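Local atomic coordinates of capsular polysaccharide biosynthesis protein (Burkholderia pseudomallei, PDB entry 4BQN), a protein that binds coenzyme A and probably acts as an acetyltransferase in the biosynthesis of capsular polysaccharide. Residues A[12-24]-A[200-212]. The protein carries 1 engineered substitution. Sequence-based numbering, arbitrary orientation. Where two conformers were deposited one is given.
Sequences GSCQAPALAKMLN and NHPTAALMREIAA. With COA (coenzyme A), chain C.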
ATOM      1  N   GLY A  12     -11.302   5.296  -2.379  1.00 11.04           N
ATOM      2  CA  GLY A  12     -10.612   4.105  -1.908  1.00 11.89           C
ATOM      3  C   GLY A  12      -9.685   4.485  -0.795  1.00 11.14           C
ATOM      4  O   GLY A  12     -10.025   5.330   0.040  1.00 12.24           O
ATOM      5  N   SER A  13      -8.525   3.840  -0.756  1.00 11.43           N
ATOM      6  CA  SER A  13      -7.498   4.132   0.232  1.00 12.18           C
ATOM      7  C   SER A  13      -6.791   5.446  -0.112  1.00 10.85           C
ATOM      8  O   SER A  13      -7.208   6.173  -1.033  1.00 10.92           O
ATOM      9  CB  SER A  13      -6.469   3.000   0.210  1.00 12.63           C
ATOM     10  OG  SER A  13      -5.683   3.066  -0.979  1.00 10.58           O
ATOM     11  N   CYS A  14      -5.692   5.731   0.585  1.00 11.79           N
ATOM     12  CA  CYS A  14      -4.848   6.866   0.219  1.00 11.50           C
ATOM     13  C   CYS A  14      -4.373   6.816  -1.250  1.00 10.23           C
ATOM     14  O   CYS A  14      -3.969   7.826  -1.812  1.00 11.65           O
ATOM     15  CB  CYS A  14      -3.659   6.976   1.184  1.00 15.56           C
ATOM     16  SG  CYS A  14      -2.321   5.856   0.908  1.00 24.54           S
ATOM     17  N   GLN A  15      -4.427   5.635  -1.870  1.00  9.55           N
ATOM     18  CA  GLN A  15      -4.037   5.483  -3.268  1.00  9.52           C
ATOM     19  C   GLN A  15      -5.027   6.138  -4.214  1.00  8.92           C
ATOM     20  O   GLN A  15      -4.651   6.469  -5.349  1.00 11.05           O
ATOM     21  CB  GLN A  15      -3.895   3.998  -3.616  1.00 10.15           C
ATOM     22  CG  GLN A  15      -2.782   3.334  -2.802  1.00 10.16           C
ATOM     23  CD  GLN A  15      -2.811   1.819  -2.842  1.00  9.17           C
ATOM     24  OE1 GLN A  15      -3.536   1.197  -3.640  1.00 10.12           O
ATOM     25  NE2 GLN A  15      -1.997   1.206  -1.984  1.00 10.91           N
ATOM     26  N   ALA A  16      -6.273   6.333  -3.756  1.00  9.91           N
ATOM     27  CA  ALA A  16      -7.310   6.896  -4.611  1.00  9.79           C
ATOM     28  C   ALA A  16      -7.053   8.370  -4.981  1.00 10.83           C
ATOM     29  O   ALA A  16      -7.017   8.687  -6.168  1.00 11.22           O
ATOM     30  CB  ALA A  16      -8.697   6.628  -4.039  1.00 11.09           C
ATOM     31  N   PRO A  17      -6.815   9.266  -3.997  1.00 10.88           N
ATOM     32  CA  PRO A  17      -6.472  10.634  -4.381  0.70 12.39           C
ATOM     33  C   PRO A  17      -5.182  10.679  -5.219  1.00 10.70           C
ATOM     34  O   PRO A  17      -5.068  11.505  -6.131  1.00 12.39           O
ATOM     35  CB  PRO A  17      -6.320  11.339  -3.020  0.70 14.73           C
ATOM     36  CG  PRO A  17      -7.264  10.571  -2.126  0.70 11.78           C
ATOM     37  CD  PRO A  17      -7.062   9.148  -2.544  0.70 10.96           C
ATOM     38  N   ALA A  18      -4.233   9.787  -4.923  1.00 11.39           N
ATOM     39  CA  ALA A  18      -2.976   9.735  -5.682  1.00 11.97           C
ATOM     40  C   ALA A  18      -3.236   9.351  -7.133  1.00 10.46           C
ATOM     41  O   ALA A  18      -2.664   9.960  -8.048  1.00 12.30           O
ATOM     42  CB  ALA A  18      -1.996   8.760  -5.046  1.00 13.62           C
ATOM     43  N   LEU A  19      -4.137   8.394  -7.348  1.00 10.81           N
ATOM     44  CA  LEU A  19      -4.519   7.982  -8.698  1.00 10.32           C
ATOM     45  C   LEU A  19      -5.215   9.119  -9.454  1.00 10.39           C
ATOM     46  O   LEU A  19      -4.917   9.338 -10.623  1.00 12.09           O
ATOM     47  CB  LEU A  19      -5.419   6.738  -8.603  1.00 10.71           C
ATOM     48  CG  LEU A  19      -5.974   6.217  -9.926  1.00 10.56           C
ATOM     49  CD1 LEU A  19      -4.884   5.904 -10.933  1.00 14.53           C
ATOM     50  CD2 LEU A  19      -6.807   4.973  -9.637  1.00 13.09           C
ATOM     51  N   ALA A  20      -6.128   9.833  -8.799  1.00 11.16           N
ATOM     52  CA  ALA A  20      -6.778  10.981  -9.429  1.00 12.43           C
ATOM     53  C   ALA A  20      -5.747  12.038  -9.853  1.00 12.89           C
ATOM     54  O   ALA A  20      -5.837  12.600 -10.947  1.00 14.18           O
ATOM     55  CB  ALA A  20      -7.805  11.586  -8.489  1.00 13.19           C
ATOM     56  N   LYS A  21      -4.772  12.309  -8.984  1.00 12.70           N
ATOM     57  CA  LYS A  21      -3.727  13.280  -9.288  0.60 13.26           C
ATOM     58  C   LYS A  21      -2.950  12.831 -10.535  1.00 13.84           C
ATOM     59  O   LYS A  21      -2.653  13.633 -11.430  1.00 14.32           O
ATOM     60  CB  LYS A  21      -2.800  13.447  -8.079  0.60 16.35           C
ATOM     61  CG  LYS A  21      -1.824  14.611  -8.161  0.60 16.96           C
ATOM     62  CD  LYS A  21      -2.484  15.956  -7.874  0.60 22.49           C
ATOM     63  CE  LYS A  21      -2.672  16.199  -6.385  0.60 20.95           C
ATOM     64  NZ  LYS A  21      -3.343  17.507  -6.142  0.60 22.24           N
ATOM     65  N   MET A  22      -2.623  11.542 -10.591  1.00 12.24           N
ATOM     66  CA  MET A  22      -1.862  11.030 -11.717  0.75 12.18           C
ATOM     67  C   MET A  22      -2.673  11.113 -13.008  1.00 12.54           C
ATOM     68  O   MET A  22      -2.173  11.608 -14.010  1.00 13.74           O
ATOM     69  CB  MET A  22      -1.412   9.592 -11.425  0.75 11.65           C
ATOM     70  CG  MET A  22      -0.413   9.028 -12.422  0.75 13.12           C
ATOM     71  SD  MET A  22       1.115   9.968 -12.498  0.75 13.73           S
ATOM     72  CE  MET A  22       1.964   9.391 -11.028  0.75 14.13           C
ATOM     73  N   LEU A  23      -3.921  10.646 -12.976  1.00 12.73           N
ATOM     74  CA  LEU A  23      -4.787  10.720 -14.163  1.00 13.07           C
ATOM     75  C   LEU A  23      -4.969  12.144 -14.678  1.00 12.52           C
ATOM     76  O   LEU A  23      -4.875  12.390 -15.890  1.00 14.28           O
ATOM     77  CB  LEU A  23      -6.146  10.085 -13.894  1.00 13.56           C
ATOM     78  CG  LEU A  23      -6.124   8.549 -13.814  1.00 12.09           C
ATOM     79  CD1 LEU A  23      -7.422   8.065 -13.177  1.00 12.93           C
ATOM     80  CD2 LEU A  23      -5.901   7.910 -15.188  1.00 14.84           C
ATOM     81  N   ASN A  24      -5.174  13.089 -13.759  1.00 14.20           N
ATOM     82  CA  ASN A  24      -5.367  14.488 -14.137  1.00 14.90           C
ATOM     83  C   ASN A  24      -4.139  15.080 -14.820  1.00 15.78           C
ATOM     84  O   ASN A  24      -4.253  16.064 -15.538  1.00 17.36           O
ATOM     85  CB  ASN A  24      -5.719  15.322 -12.905  1.00 16.06           C
ATOM     86  CG  ASN A  24      -7.151  15.118 -12.449  1.00 16.20           C
ATOM     87  OD1 ASN A  24      -7.960  14.467 -13.119  1.00 17.64           O
ATOM     88  ND2 ASN A  24      -7.480  15.697 -11.298  1.00 21.31           N
ATOM     89  N   ASN A 200       2.088  -0.295   1.292  1.00  9.37           N
ATOM     90  CA  ASN A 200       0.856   0.195   0.650  1.00  9.38           C
ATOM     91  C   ASN A 200       0.987   1.604   0.062  1.00  8.74           C
ATOM     92  O   ASN A 200      -0.014   2.260  -0.245  1.00 10.00           O
ATOM     93  CB  ASN A 200      -0.341   0.049   1.607  1.00  9.80           C
ATOM     94  CG  ASN A 200      -0.087   0.733   2.934  1.00 11.12           C
ATOM     95  OD1 ASN A 200       0.671   1.695   2.981  1.00 11.83           O
ATOM     96  ND2 ASN A 200      -0.677   0.218   4.010  1.00 14.35           N
ATOM     97  N   HIS A 201       2.228   2.034  -0.158  1.00  9.75           N
ATOM     98  CA  HIS A 201       2.490   3.296  -0.848  1.00  9.45           C
ATOM     99  C   HIS A 201       3.321   3.075  -2.109  1.00  9.08           C
ATOM    100  O   HIS A 201       4.551   3.094  -2.064  1.00  9.82           O
ATOM    101  CB  HIS A 201       3.219   4.296   0.057  1.00 10.37           C
ATOM    102  CG  HIS A 201       2.365   4.890   1.136  1.00  9.19           C
ATOM    103  ND1 HIS A 201       2.877   5.780   2.053  1.00 12.00           N
ATOM    104  CD2 HIS A 201       1.059   4.719   1.467  1.00 11.83           C
ATOM    105  CE1 HIS A 201       1.921   6.157   2.883  1.00 11.80           C
ATOM    106  NE2 HIS A 201       0.806   5.535   2.547  1.00 12.89           N
ATOM    107  N   PRO A 202       2.648   2.858  -3.246  1.00  9.25           N
ATOM    108  CA  PRO A 202       3.329   2.782  -4.548  1.00  9.56           C
ATOM    109  C   PRO A 202       4.191   4.001  -4.832  1.00  9.45           C
ATOM    110  O   PRO A 202       3.825   5.129  -4.472  1.00 10.52           O
ATOM    111  CB  PRO A 202       2.158   2.715  -5.539  1.00 11.09           C
ATOM    112  CG  PRO A 202       1.082   2.036  -4.752  1.00 10.64           C
ATOM    113  CD  PRO A 202       1.210   2.554  -3.348  1.00 10.51           C
ATOM    114  N   THR A 203       5.317   3.769  -5.490  1.00  9.63           N
ATOM    115  CA  THR A 203       6.141   4.847  -6.007  1.00 10.90           C
ATOM    116  C   THR A 203       5.510   5.399  -7.290  1.00 10.66           C
ATOM    117  O   THR A 203       4.585   4.815  -7.865  1.00 11.45           O
ATOM    118  CB  THR A 203       7.551   4.357  -6.362  1.00 11.51           C
ATOM    119  OG1 THR A 203       7.446   3.394  -7.419  1.00 11.14           O
ATOM    120  CG2 THR A 203       8.257   3.720  -5.143  1.00 12.50           C
ATOM    121  N   ALA A 204       6.048   6.517  -7.767  1.00 11.63           N
ATOM    122  CA  ALA A 204       5.603   7.121  -9.021  1.00 11.65           C
ATOM    123  C   ALA A 204       5.471   6.140 -10.176  1.00 10.80           C
ATOM    124  O   ALA A 204       4.488   6.185 -10.921  1.00 12.69           O
ATOM    125  CB  ALA A 204       6.542   8.241  -9.430  1.00 12.91           C
ATOM    126  N   ALA A 205       6.479   5.288 -10.352  1.00 12.32           N
ATOM    127  CA  ALA A 205       6.477   4.364 -11.494  1.00 12.25           C
ATOM    128  C   ALA A 205       5.247   3.458 -11.434  1.00 11.41           C
ATOM    129  O   ALA A 205       4.584   3.207 -12.450  1.00 11.76           O
ATOM    130  CB  ALA A 205       7.749   3.534 -11.496  1.00 14.92           C
ATOM    131  N   LEU A 206       4.929   2.955 -10.248  1.00 10.57           N
ATOM    132  CA  LEU A 206       3.760   2.094 -10.101  1.00 10.20           C
ATOM    133  C   LEU A 206       2.438   2.873 -10.231  1.00 10.32           C
ATOM    134  O   LEU A 206       1.484   2.370 -10.837  1.00 10.98           O
ATOM    135  CB  LEU A 206       3.815   1.271  -8.814  1.00 10.51           C
ATOM    136  CG  LEU A 206       2.699   0.220  -8.687  1.00 10.57           C
ATOM    137  CD1 LEU A 206       2.691  -0.734  -9.878  1.00 12.63           C
ATOM    138  CD2 LEU A 206       2.843  -0.528  -7.379  1.00 12.50           C
ATOM    139  N   MET A 207       2.382   4.092  -9.686  1.00 10.31           N
ATOM    140  CA  MET A 207       1.198   4.920  -9.866  1.00 10.81           C
ATOM    141  C   MET A 207       0.950   5.223 -11.341  1.00 11.11           C
ATOM    142  O   MET A 207      -0.206   5.223 -11.776  1.00 11.67           O
ATOM    143  CB  MET A 207       1.319   6.226  -9.065  1.00 12.18           C
ATOM    144  CG  MET A 207       1.219   6.039  -7.548  1.00 11.97           C
ATOM    145  SD  MET A 207      -0.223   5.129  -6.956  1.00 12.45           S
ATOM    146  CE  MET A 207      -1.554   6.088  -7.687  1.00 15.57           C
ATOM    147  N   ARG A 208       2.009   5.508 -12.103  1.00 10.96           N
ATOM    148  CA  ARG A 208       1.843   5.715 -13.546  1.00 12.37           C
ATOM    149  C   ARG A 208       1.289   4.456 -14.195  1.00 11.04           C
ATOM    150  O   ARG A 208       0.410   4.526 -15.059  1.00 12.04           O
ATOM    151  CB  ARG A 208       3.147   6.111 -14.210  1.00 11.71           C
ATOM    152  CG  ARG A 208       3.610   7.511 -13.841  1.00 13.67           C
ATOM    153  CD  ARG A 208       4.736   7.959 -14.752  1.00 13.78           C
ATOM    154  NE  ARG A 208       5.935   7.130 -14.662  1.00 13.59           N
ATOM    155  CZ  ARG A 208       6.967   7.366 -13.848  1.00 14.76           C
ATOM    156  NH1 ARG A 208       6.937   8.379 -12.978  1.00 15.92           N
ATOM    157  NH2 ARG A 208       8.025   6.561 -13.874  1.00 15.81           N
ATOM    158  N   GLU A 209       1.815   3.298 -13.801  1.00 10.78           N
ATOM    159  CA  GLU A 209       1.387   2.052 -14.429  1.00 11.69           C
ATOM    160  C   GLU A 209      -0.101   1.781 -14.190  1.00 10.74           C
ATOM    161  O   GLU A 209      -0.837   1.459 -15.133  1.00 11.51           O
ATOM    162  CB  GLU A 209       2.238   0.856 -13.975  1.00 11.48           C
ATOM    163  CG  GLU A 209       2.153  -0.311 -14.945  1.00 11.43           C
ATOM    164  CD  GLU A 209       2.761   0.005 -16.307  1.00 12.80           C
ATOM    165  OE1 GLU A 209       3.748   0.778 -16.380  1.00 13.58           O
ATOM    166  OE2 GLU A 209       2.248  -0.508 -17.323  1.00 14.86           O
ATOM    167  N   ILE A 210      -0.560   1.917 -12.945  1.00 10.64           N
ATOM    168  CA  ILE A 210      -1.979   1.663 -12.654  1.00 11.47           C
ATOM    169  C   ILE A 210      -2.876   2.703 -13.334  1.00 11.18           C
ATOM    170  O   ILE A 210      -3.937   2.353 -13.856  1.00 11.66           O
ATOM    171  CB  ILE A 210      -2.268   1.517 -11.131  1.00 12.55           C
ATOM    172  CG1 ILE A 210      -3.671   0.986 -10.864  1.00 16.35           C
ATOM    173  CG2 ILE A 210      -2.055   2.815 -10.385  1.00 13.55           C
ATOM    174  CD1 ILE A 210      -3.862  -0.432 -11.311  1.00 19.37           C
ATOM    175  N   ALA A 211      -2.444   3.967 -13.358  1.00 10.62           N
ATOM    176  CA  ALA A 211      -3.199   5.006 -14.070  1.00 10.59           C
ATOM    177  C   ALA A 211      -3.309   4.651 -15.564  1.00 11.16           C
ATOM    178  O   ALA A 211      -4.367   4.820 -16.170  1.00 11.88           O
ATOM    179  CB  ALA A 211      -2.546   6.362 -13.884  1.00 11.76           C
ATOM    180  N   ALA A 212      -2.222   4.160 -16.158  1.00 11.71           N
ATOM    181  CA  ALA A 212      -2.262   3.706 -17.547  1.00 11.23           C
ATOM    182  C   ALA A 212      -3.299   2.597 -17.742  1.00 11.51           C
ATOM    183  O   ALA A 212      -4.064   2.630 -18.721  1.00 12.93           O
ATOM    184  CB  ALA A 212      -0.883   3.250 -17.997  1.00 12.27           C
TER
HETATM  185  N1A COA C 320      -1.344  -8.659   1.413  0.88 11.01           N
HETATM  186  C2A COA C 320      -1.405  -8.675   2.768  0.88 11.40           C
HETATM  187  N3A COA C 320      -2.240  -7.886   3.465  0.88 11.17           N
HETATM  188  C4A COA C 320      -3.087  -7.065   2.804  0.88 11.15           C
HETATM  189  C5A COA C 320      -3.080  -7.007   1.347  0.88 10.57           C
HETATM  190  C6A COA C 320      -2.136  -7.874   0.654  0.88 10.19           C
HETATM  191  N6A COA C 320      -2.072  -7.862  -0.693  0.88 11.13           N
HETATM  192  N7A COA C 320      -4.010  -6.106   0.953  0.88 12.43           N
HETATM  193  C8A COA C 320      -4.584  -5.628   2.085  0.88 11.16           C
HETATM  194  N9A COA C 320      -4.012  -6.182   3.178  0.88 11.19           N
HETATM  195  C1B COA C 320      -4.365  -5.984   4.590  0.88 12.15           C
HETATM  196  C2B COA C 320      -4.830  -4.586   4.960  0.88 13.86           C
HETATM  197  O2B COA C 320      -3.711  -3.755   5.272  0.88 13.58           O
HETATM  198  C3B COA C 320      -5.700  -4.911   6.164  0.88 13.79           C
HETATM  199  O3B COA C 320      -4.809  -5.169   7.266  0.88 14.72           O
HETATM  200  P3B COA C 320      -5.324  -5.274   8.785  0.44 16.82           P
HETATM  201  O7A COA C 320      -4.044  -5.368   9.577  0.44 21.14           O
HETATM  202  O8A COA C 320      -6.075  -3.990   9.016  0.44 16.50           O
HETATM  203  O9A COA C 320      -6.192  -6.508   8.858  0.44 17.89           O
HETATM  204  C4B COA C 320      -6.367  -6.226   5.765  0.88 12.45           C
HETATM  205  O4B COA C 320      -5.504  -6.824   4.795  0.88 12.21           O
HETATM  206  C5B COA C 320      -7.772  -6.066   5.183  0.88 13.86           C
HETATM  207  O5B COA C 320      -7.673  -5.170   4.083  0.88 13.60           O
HETATM  208  P1A COA C 320      -8.383  -5.456   2.692  0.88 14.06           P
HETATM  209  O1A COA C 320      -7.916  -4.379   1.758  0.88 13.79           O
HETATM  210  O2A COA C 320      -8.175  -6.880   2.268  0.88 14.79           O
HETATM  211  O3A COA C 320      -9.955  -5.316   2.950  0.88 15.21           O
HETATM  212  P2A COA C 320     -10.926  -4.155   3.502  0.88 14.17           P
HETATM  213  O4A COA C 320     -11.505  -4.643   4.806  0.88 17.02           O
HETATM  214  O5A COA C 320     -11.879  -3.867   2.375  0.88 15.04           O
HETATM  215  O6A COA C 320     -10.014  -2.886   3.803  0.88 13.66           O
HETATM  216  CBP COA C 320      -8.615  -0.957   3.533  0.88 15.21           C
HETATM  217  CCP COA C 320      -9.599  -1.897   2.840  0.88 15.05           C
HETATM  218  CDP COA C 320      -8.132   0.112   2.560  0.88 18.35           C
HETATM  219  CEP COA C 320      -9.360  -0.237   4.645  0.88 19.76           C
HETATM  220  CAP COA C 320      -7.442  -1.814   4.076  0.88 13.61           C
HETATM  221  OAP COA C 320      -6.654  -2.303   2.990  0.88 12.62           O
HETATM  222  C9P COA C 320      -6.505  -1.174   5.090  0.88 19.90           C
HETATM  223  O9P COA C 320      -6.795  -1.164   6.280  0.88 22.45           O
HETATM  224  N8P COA C 320      -5.339  -0.685   4.656  0.88 18.41           N
HETATM  225  C7P COA C 320      -4.350  -0.114   5.562  0.88 22.56           C
HETATM  226  C6P COA C 320      -4.684   1.271   6.088  0.88 26.53           C
HETATM  227  C5P COA C 320      -4.775   2.210   4.916  0.88 32.56           C
HETATM  228  O5P COA C 320      -5.835   2.404   4.340  0.88 26.92           O
HETATM  229  N4P COA C 320      -3.641   2.791   4.571  0.88 38.10           N
HETATM  230  C3P COA C 320      -3.569   3.708   3.469  0.88 35.62           C
HETATM  231  C2P COA C 320      -2.548   3.220   2.468  0.88 27.88           C
HETATM  232  S1P COA C 320      -2.900   3.977   0.931  0.88 26.50           S
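At the sulfur end of the coenzyme A pocket, C14 and H201 meet beside the cofactor, where C14 SG forms a 2.0 Å disulfide with S1P of coenzyme A. H201 NE2 lies 3.5 Å from C14 SG, which sits oblique to the imidazole, while C2P of the cofactor comes in at the ring edge. With chi1 at 78°, SG is tucked over the C14 backbone, which swings it to S1P and H201. N200 sets its amide against C2P, and its OD1 is hydrogen-bonded to Y120.

The extended Q15 side chain reaches across the ring of P202 and donates from NE2 to N200 O (2.8 Å, N-H...O 161°). The acceptor lies in the Q15 amide plane, but NE2 stands above the carbonyl plane of N200. M98 O and Q66 also bind this amide, which should fix its rotation, and S13 OG caps Q15 N.

Farther along, helix 15-24 and the 204-212 part of helix 204-217 cross at -74° with exchanged methionine knobs. M207, folded back along its chain, curls CE against the backbone of L19 (3.5 Å to N) and A18 CB. M22 enters among A204, M207, R208 and A211, its CG 3.7 Å from A211 CB, which L19 CD1 and L23 CD2 also touch. This knobs-into-holes packing adjoins a cofactor site to which the loop between strand 6-11 and helix 15-24 contributes S13 and C14.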